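Local coordinates for protein aspartokinase (Clostridium acetobutylicum, PDB 3TVI) that probably phosphorylates the beta-carboxyl group of aspartate with ATP, the step that leads toward threonine, methionine and lysine, and binds lysine in its ACT-domain regulatory region, at residues Asp134-Ile139 / Gly170-Ser175. Residues are numbered along the deposited sequence; the frame is centred on the assembly and turned at random.
Sequences DAAEVI and GFYGSS
The ring of Y172 lies against the start of a turn, with A135 over one face and D134 at its edge. The methyl CB of A135 sits 3.6 Å from the centroid of the Y172 ring, a CH-pi contact; alanine suits the place because its lone methyl lets the turn's backbone come up to the ring face. Y172 holds CG between its backbone N and carbonyl carbon (chi1 72°), the crowded position, which brings the phenol alongside the turn. Its OH donates to D134 OD1 (2.6 Å) from above the carboxylate plane; carboxylate and ring stand 79° apart. The same OD1 takes the backbone N of A136 on its anti lone pair at 2.7 Å, an Asx turn, so two donors grip OD1, both within range of aspartate's short side chain. Serine's short hydroxyl, beside its own backbone N, lets S174 OG donate to A136 O at 2.7 Å, while S174 N donates a nearly straight hydrogen bond to I139 O (3.0 Å). G173, with no side chain, leaves room for I139 CG2 to lie 4.0 Å from G173 CA. R115 adds a cation-pi contact to Y172, whose side chain lies about 5 Å from that of E117, a predicted substrate-binding residue. Within the amino acid kinase domain, the contact thus joins the loop between strand 131-132 and helix 149-159 to strand 172-174, which pairs with strand 180-182, beside helix 109-127 at Y172 and helix 187-199 at I139.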
loop_
_atom_site.group_PDB
_atom_site.type_symbol
_atom_site.label_atom_id
_atom_site.label_comp_id
_atom_site.label_asym_id
_atom_site.label_seq_id
_atom_site.Cartn_x
_atom_site.Cartn_y
_atom_site.Cartn_z
ATOM N N ASP B 134 24.237 -13.607 -39.859
ATOM C CA ASP B 134 23.780 -14.451 -38.762
ATOM C C ASP B 134 23.902 -13.677 -37.464
ATOM O O ASP B 134 24.787 -12.849 -37.314
ATOM C CB ASP B 134 24.586 -15.754 -38.683
ATOM C CG ASP B 134 23.923 -16.806 -37.794
ATOM O OD1 ASP B 134 23.659 -16.525 -36.610
ATOM O OD2 ASP B 134 23.673 -17.930 -38.267
ATOM N N ALA B 135 22.979 -13.944 -36.546
ATOM C CA ALA B 135 22.969 -13.315 -35.233
ATOM C C ALA B 135 24.200 -13.728 -34.450
ATOM O O ALA B 135 24.840 -12.898 -33.801
ATOM C CB ALA B 135 21.722 -13.720 -34.471
ATOM N N ALA B 136 24.538 -15.015 -34.543
ATOM C CA ALA B 136 25.637 -15.609 -33.781
ATOM C C ALA B 136 26.967 -14.938 -34.043
ATOM O O ALA B 136 27.891 -15.102 -33.257
ATOM C CB ALA B 136 25.742 -17.098 -34.075
ATOM N N GLU B 137 27.063 -14.196 -35.144
ATOM C CA GLU B 137 28.267 -13.421 -35.482
ATOM C C GLU B 137 28.316 -12.033 -34.839
ATOM O O GLU B 137 29.391 -11.452 -34.681
ATOM C CB GLU B 137 28.363 -13.245 -36.998
ATOM C CG GLU B 137 28.769 -14.502 -37.729
ATOM C CD GLU B 137 30.254 -14.721 -37.658
ATOM O OE1 GLU B 137 30.985 -14.045 -38.418
ATOM O OE2 GLU B 137 30.683 -15.564 -36.842
ATOM N N VAL B 138 27.160 -11.503 -34.466
ATOM C CA VAL B 138 27.055 -10.084 -34.142
ATOM C C VAL B 138 26.487 -9.778 -32.732
ATOM O O VAL B 138 26.708 -8.693 -32.189
ATOM C CB VAL B 138 26.257 -9.393 -35.271
ATOM C CG1 VAL B 138 24.772 -9.704 -35.152
ATOM C CG2 VAL B 138 26.527 -7.903 -35.284
ATOM N N ILE B 139 25.788 -10.743 -32.139
ATOM C CA ILE B 139 25.241 -10.623 -30.792
ATOM C C ILE B 139 25.908 -11.646 -29.889
ATOM O O ILE B 139 25.980 -12.825 -30.244
ATOM C CB ILE B 139 23.732 -10.900 -30.810
ATOM C CG1 ILE B 139 23.016 -9.762 -31.537
ATOM C CG2 ILE B 139 23.192 -11.075 -29.400
ATOM C CD1 ILE B 139 21.522 -9.947 -31.665
ATOM N N GLY B 170 16.630 -13.007 -35.578
ATOM C CA GLY B 170 16.186 -12.346 -34.371
ATOM C C GLY B 170 16.707 -12.877 -33.061
ATOM O O GLY B 170 17.563 -12.265 -32.398
ATOM N N PHE B 171 16.222 -14.055 -32.717
ATOM C CA PHE B 171 15.860 -14.362 -31.327
ATOM C C PHE B 171 16.999 -14.976 -30.511
ATOM O O PHE B 171 16.768 -15.518 -29.446
ATOM C CB PHE B 171 14.570 -15.199 -31.444
ATOM C CG PHE B 171 14.300 -16.178 -30.353
ATOM C CD1 PHE B 171 14.044 -15.767 -29.065
ATOM C CD2 PHE B 171 14.146 -17.519 -30.664
ATOM C CE1 PHE B 171 13.727 -16.690 -28.078
ATOM C CE2 PHE B 171 13.830 -18.443 -29.689
ATOM C CZ PHE B 171 13.620 -18.026 -28.388
ATOM N N TYR B 172 18.238 -14.815 -30.981
ATOM C CA TYR B 172 19.373 -15.525 -30.412
ATOM C C TYR B 172 20.695 -14.826 -30.671
ATOM O O TYR B 172 20.747 -13.808 -31.356
ATOM C CB TYR B 172 19.440 -16.931 -30.999
ATOM C CG TYR B 172 19.881 -16.966 -32.441
ATOM C CD1 TYR B 172 21.212 -17.152 -32.774
ATOM C CD2 TYR B 172 18.965 -16.802 -33.473
ATOM C CE1 TYR B 172 21.620 -17.173 -34.098
ATOM C CE2 TYR B 172 19.365 -16.831 -34.800
ATOM C CZ TYR B 172 20.690 -17.014 -35.103
ATOM O OH TYR B 172 21.083 -17.040 -36.413
ATOM N N GLY B 173 21.758 -15.399 -30.109
ATOM C CA GLY B 173 23.133 -14.928 -30.295
ATOM C C GLY B 173 24.103 -16.020 -29.861
ATOM O O GLY B 173 23.700 -17.168 -29.673
ATOM N N SER B 174 25.376 -15.688 -29.687
ATOM C CA SER B 174 26.352 -16.701 -29.283
ATOM C C SER B 174 26.629 -16.631 -27.785
ATOM O O SER B 174 26.745 -15.544 -27.227
ATOM C CB SER B 174 27.649 -16.546 -30.081
ATOM O OG SER B 174 27.486 -17.020 -31.414
ATOM N N SER B 175 26.723 -17.792 -27.141
ATOM C CA SER B 175 27.099 -17.871 -25.727
ATOM C C SER B 175 28.585 -17.593 -25.574
ATOM O O SER B 175 29.331 -17.627 -26.556
ATOM C CB SER B 175 26.786 -19.257 -25.156
ATOM O OG SER B 175 27.420 -20.281 -25.905
#